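Local coordinates for pilin, type IV (Thermus thermophilus, PDB 4BHR), which probably serves as a type IV pilin subunit, of which this chain is the soluble head domain without the N-terminal transmembrane helix, at residues L32-C36 / C50-A54; N60-T64 / V75-S80. All coordinates share one frame; numbering follows the deposited sequence.

Contact 1 of 2, residues L32-C36 / C50-A54; sequences LPQAC and CNVTA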
loop_
_atom_site.group_PDB
_atom_site.type_symbol
_atom_site.label_atom_id
_atom_site.label_comp_id
_atom_site.label_asym_id
_atom_site.label_seq_id
_atom_site.Cartn_x
_atom_site.Cartn_y
_atom_site.Cartn_z
ATOM N N LEU A 32 0.283 -0.523 11.746
ATOM C CA LEU A 32 0.002 -1.426 10.649
ATOM C C LEU A 32 -0.070 -2.840 11.197
ATOM O O LEU A 32 0.504 -3.108 12.277
ATOM C CB LEU A 32 1.138 -1.337 9.621
ATOM C CG LEU A 32 1.209 -0.005 8.831
ATOM C CD1 LEU A 32 2.423 -0.017 7.913
ATOM C CD2 LEU A 32 -0.060 0.164 7.998
ATOM N N PRO A 33 -0.766 -3.755 10.494
ATOM C CA PRO A 33 -1.422 -3.550 9.184
ATOM C C PRO A 33 -2.818 -2.938 9.208
ATOM O O PRO A 33 -3.488 -2.886 10.253
ATOM C CB PRO A 33 -1.556 -4.963 8.652
ATOM C CG PRO A 33 -1.832 -5.771 9.906
ATOM C CD PRO A 33 -0.955 -5.139 10.966
ATOM N N GLN A 34 -3.239 -2.412 8.047
ATOM C CA GLN A 34 -4.571 -1.766 7.926
ATOM C C GLN A 34 -5.094 -2.021 6.545
ATOM O O GLN A 34 -4.328 -2.243 5.633
ATOM C CB GLN A 34 -4.519 -0.238 8.098
ATOM C CG GLN A 34 -3.997 0.225 9.460
ATOM C CD GLN A 34 -4.855 -0.185 10.659
ATOM O OE1 GLN A 34 -6.034 -0.547 10.529
ATOM N NE2 GLN A 34 -4.241 -0.138 11.863
ATOM N N ALA A 35 -6.416 -2.010 6.401
ATOM C CA ALA A 35 -7.030 -1.954 5.077
ATOM C C ALA A 35 -6.619 -0.671 4.326
ATOM O O ALA A 35 -6.438 0.371 4.919
ATOM C CB ALA A 35 -8.568 -1.966 5.240
ATOM N N CYS A 36 -6.509 -0.771 3.005
ATOM C CA CYS A 36 -6.035 0.368 2.237
ATOM C C CYS A 36 -7.024 1.489 2.340
ATOM O O CYS A 36 -6.640 2.652 2.093
ATOM C CB CYS A 36 -5.868 0.001 0.770
ATOM S SG CYS A 36 -4.480 -1.098 0.485
ATOM N N CYS A 50 -7.443 -5.099 -0.277
ATOM C CA CYS A 50 -6.187 -4.332 -0.377
ATOM C C CYS A 50 -5.728 -4.085 1.036
ATOM O O CYS A 50 -6.530 -3.660 1.884
ATOM C CB CYS A 50 -6.417 -2.980 -1.087
ATOM S SG CYS A 50 -4.931 -1.989 -1.343
ATOM N N ASN A 51 -4.454 -4.366 1.297
ATOM C CA ASN A 51 -3.958 -4.103 2.631
ATOM C C ASN A 51 -2.585 -3.485 2.627
ATOM O O ASN A 51 -1.890 -3.535 1.638
ATOM C CB ASN A 51 -4.020 -5.436 3.410
ATOM C CG ASN A 51 -3.187 -6.546 2.753
ATOM O OD1 ASN A 51 -1.971 -6.494 2.759
ATOM N ND2 ASN A 51 -3.864 -7.550 2.158
ATOM N N VAL A 52 -2.196 -2.854 3.748
ATOM C CA VAL A 52 -0.870 -2.298 3.909
ATOM C C VAL A 52 -0.245 -3.006 5.106
ATOM O O VAL A 52 -0.852 -3.053 6.200
ATOM C CB VAL A 52 -0.937 -0.795 4.279
ATOM C CG1 VAL A 52 0.487 -0.217 4.338
ATOM C CG2 VAL A 52 -1.726 -0.013 3.225
ATOM N N THR A 53 0.974 -3.528 4.901
ATOM C CA THR A 53 1.673 -4.218 5.970
ATOM C C THR A 53 3.034 -3.584 6.193
ATOM O O THR A 53 3.654 -2.992 5.293
ATOM C CB THR A 53 1.894 -5.732 5.655
ATOM O OG1 THR A 53 2.488 -5.876 4.347
ATOM C CG2 THR A 53 0.577 -6.485 5.723
ATOM N N ALA A 54 3.526 -3.688 7.436
ATOM C CA ALA A 54 4.834 -3.195 7.767
ATOM C C ALA A 54 5.929 -4.193 7.402
ATOM O O ALA A 54 5.837 -5.421 7.704
ATOM C CB ALA A 54 4.895 -2.867 9.253
#
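Gln-34 and Val-52 form an antiparallel hydrogen-bonded pair, the two segments running 157° apart end to end, with Ala-35 and Asn-51 the adjoining non-hydrogen-bonded pair. Gln-34 O accepts from Val-52 N at 2.9 Å, and Gln-34 N gives its proton back to Val-52 O over 3.1 Å. A third backbone bond runs from Cys-36 N to Cys-50 O, where the chain at Cys-36 is already leaving the strand. Here the sulfurs close the ladder covalently, Cys-36 SG to Cys-50 SG at 2.1 Å with a disulfide torsion of -65°. Cys-50 swings its SG away from its own backbone N (chi1 -177°), and Cys-36 sets its SG beside its N, which brings the two sulfurs together between the chains. Val-52 lies between this bridge and Leu-32 and uses one methyl for each: CG2 is 4.0 Å from Cys-36 SG, while CG1 meets Leu-32 CD2 at 3.7 Å. The other leucine methyl, CD1, rests 4.0 Å from Ala-54 CB. Pro-33, joined to Leu-32 by a cis peptide bond, lays its CB alongside Thr-53 CG2 at 3.9 Å. Val-14 of helix 6-20 touches both Val-52 and Cys-36, and Phe-39 touches Leu-32 and Val-52. The arrangement is a short edge strand held to the antiparallel sheet of a pilin domain by a disulfide, with Cys-36, Cys-50 and Val-52 against helix 6-20.

Contact 2 of 2, residues N60-T64 / V75-S80; sequences NFTVT and VSFDSS
Ser-79 OG sits between two groups of segment 60-64: it accepts the amide proton of Phe-61, 2.8 Å from its N, and donates to Asn-60 OD1 at 2.7 Å. The latter bond uses an in-plane lone pair of the amide oxygen. With chi1 66°, OG lies between the serine's own backbone N and carbonyl carbon, and from there it reaches both Phe-61 N and Asn-60 OD1. Ser-79 CB lies over one face of the Phe-61 ring, 3.8 Å from its centroid, as a CH-pi contact. Ser-79 N meanwhile donates to Phe-61 O in an almost straight bond (174° at the hydrogen). Further along, Val-63 and Phe-77 exchange two backbone hydrogen bonds as an antiparallel hydrogen-bonded pair, and the edge of the Phe-61 ring faces Val-63 CG2. Asp-78 turns back on its own chain in an Asx turn: OD1 takes both N and OG of Ser-80, each at 2.9 Å and from the same side of the carboxylate plane. Asn-55 ND2 is another donor to that oxygen, and Asn-55 OD1 bonds Thr-62 OG1. A water donates to Thr-62 OG1 at 2.6 Å and weakly to Asp-78 OD2. The two strand faces therefore differ in chemistry: Thr-62, Thr-64, Ser-76 and Asp-78 make a polar one, whereas the other is apolar, Phe-61 and Phe-77 against helix 6-20, with Val-63 on Cys-36 and Cys-50; serine hydroxyl and carboxylate bonds fix the chain where it leaves the strand.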
loop_
_atom_site.group_PDB
_atom_site.type_symbol
_atom_site.label_atom_id
_atom_site.label_comp_id
_atom_site.label_asym_id
_atom_site.label_seq_id
_atom_site.Cartn_x
_atom_site.Cartn_y
_atom_site.Cartn_z
ATOM N N ASN A 60 9.908 0.633 6.310
ATOM C CA ASN A 60 9.160 0.575 5.048
ATOM C C ASN A 60 7.905 -0.241 5.161
ATOM O O ASN A 60 7.667 -0.914 6.198
ATOM C CB ASN A 60 10.116 0.021 3.966
ATOM C CG ASN A 60 11.109 1.048 3.521
ATOM O OD1 ASN A 60 10.727 2.062 2.921
ATOM N ND2 ASN A 60 12.424 0.829 3.814
ATOM N N PHE A 61 7.093 -0.195 4.099
ATOM C CA PHE A 61 5.801 -0.896 4.120
ATOM C C PHE A 61 5.521 -1.455 2.731
ATOM O O PHE A 61 6.139 -1.065 1.733
ATOM C CB PHE A 61 4.657 0.066 4.551
ATOM C CG PHE A 61 4.582 1.313 3.690
ATOM C CD1 PHE A 61 3.789 1.294 2.532
ATOM C CD2 PHE A 61 5.288 2.473 4.005
ATOM C CE1 PHE A 61 3.733 2.415 1.681
ATOM C CE2 PHE A 61 5.244 3.583 3.171
ATOM C CZ PHE A 61 4.461 3.564 2.009
ATOM N N THR A 62 4.559 -2.328 2.663
ATOM C CA THR A 62 4.124 -2.919 1.369
ATOM C C THR A 62 2.608 -2.773 1.265
ATOM O O THR A 62 1.859 -3.105 2.190
ATOM C CB THR A 62 4.489 -4.416 1.266
ATOM O OG1 THR A 62 5.923 -4.566 1.350
ATOM C CG2 THR A 62 4.031 -5.025 -0.114
ATOM N N VAL A 63 2.148 -2.298 0.105
ATOM C CA VAL A 63 0.723 -2.184 -0.170
ATOM C C VAL A 63 0.394 -3.268 -1.163
ATOM O O VAL A 63 1.073 -3.371 -2.210
ATOM C CB VAL A 63 0.413 -0.801 -0.850
ATOM C CG1 VAL A 63 -1.105 -0.663 -1.056
ATOM C CG2 VAL A 63 0.924 0.325 0.025
ATOM N N THR A 64 -0.624 -4.068 -0.854
ATOM C CA THR A 64 -0.981 -5.175 -1.741
ATOM C C THR A 64 -2.462 -5.210 -2.070
ATOM O O THR A 64 -3.289 -5.186 -1.181
ATOM C CB THR A 64 -0.620 -6.517 -1.093
ATOM O OG1 THR A 64 0.782 -6.529 -0.779
ATOM C CG2 THR A 64 -0.935 -7.646 -2.124
ATOM N N VAL A 75 -1.289 -6.832 -7.353
ATOM C CA VAL A 75 -0.270 -5.872 -7.614
ATOM C C VAL A 75 0.150 -5.324 -6.243
ATOM O O VAL A 75 -0.692 -5.201 -5.354
ATOM C CB VAL A 75 -0.757 -4.758 -8.534
ATOM C CG1 VAL A 75 -2.129 -4.222 -8.085
ATOM C CG2 VAL A 75 0.310 -3.673 -8.686
ATOM N N SER A 76 1.432 -5.097 -6.117
ATOM C CA SER A 76 2.112 -4.715 -4.855
ATOM C C SER A 76 2.991 -3.562 -5.045
ATOM O O SER A 76 3.479 -3.359 -6.139
ATOM C CB SER A 76 3.084 -5.826 -4.476
ATOM O OG SER A 76 2.532 -6.342 -3.365
ATOM N N PHE A 77 3.190 -2.755 -3.997
ATOM C CA PHE A 77 4.182 -1.706 -4.073
ATOM C C PHE A 77 4.970 -1.741 -2.775
ATOM O O PHE A 77 4.382 -1.771 -1.713
ATOM C CB PHE A 77 3.548 -0.315 -4.290
ATOM C CG PHE A 77 4.556 0.777 -4.272
ATOM C CD1 PHE A 77 4.935 1.361 -3.051
ATOM C CD2 PHE A 77 5.111 1.255 -5.459
ATOM C CE1 PHE A 77 5.854 2.410 -3.038
ATOM C CE2 PHE A 77 6.001 2.294 -5.453
ATOM C CZ PHE A 77 6.387 2.859 -4.223
ATOM N N ASP A 78 6.296 -1.790 -2.866
ATOM C CA ASP A 78 7.186 -1.962 -1.674
ATOM C C ASP A 78 7.979 -0.703 -1.516
ATOM O O ASP A 78 8.696 -0.303 -2.428
ATOM C CB ASP A 78 8.124 -3.174 -1.929
ATOM C CG ASP A 78 9.062 -3.468 -0.751
ATOM O OD1 ASP A 78 9.152 -2.635 0.178
ATOM O OD2 ASP A 78 9.694 -4.549 -0.764
ATOM N N SER A 79 7.737 0.052 -0.420
ATOM C CA SER A 79 8.360 1.369 -0.304
ATOM C C SER A 79 9.850 1.255 -0.159
ATOM O O SER A 79 10.570 2.212 -0.361
ATOM C CB SER A 79 7.821 2.123 0.916
ATOM O OG SER A 79 8.188 1.507 2.132
ATOM N N SER A 80 10.308 0.061 0.196
ATOM C CA SER A 80 11.737 -0.141 0.435
ATOM C C SER A 80 12.502 -0.165 -0.886
ATOM O O SER A 80 13.693 0.113 -0.902
ATOM C CB SER A 80 12.000 -1.411 1.249
ATOM O OG SER A 80 12.085 -2.540 0.413
HETATM O O HOH W 1 7.249 -6.574 0.289
#

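In the fold
Contacts 1 and 2 are successive steps across one antiparallel sheet whose strand order follows the chain, their centres about 10 Å apart. The seam between them is the pairing of strand 47-54 with strand 61-67, where Asn-51 O lies 2.8 Å from Thr-64 N and Thr-53 O 2.9 Å from Thr-62 N, both probable hydrogen bonds. The apolar side chains run on across this seam: Val-52 touches Phe-61, Cys-36 and Cys-50 touch Val-63, and Leu-32 reaches Phe-61. Helix 6-20 spans the same face, meeting contact 1 through Tyr-10 and Val-14 and contact 2 through Val-11, Ala-15 and Val-18, as in the helix-on-sheet head domains of type IV pilins.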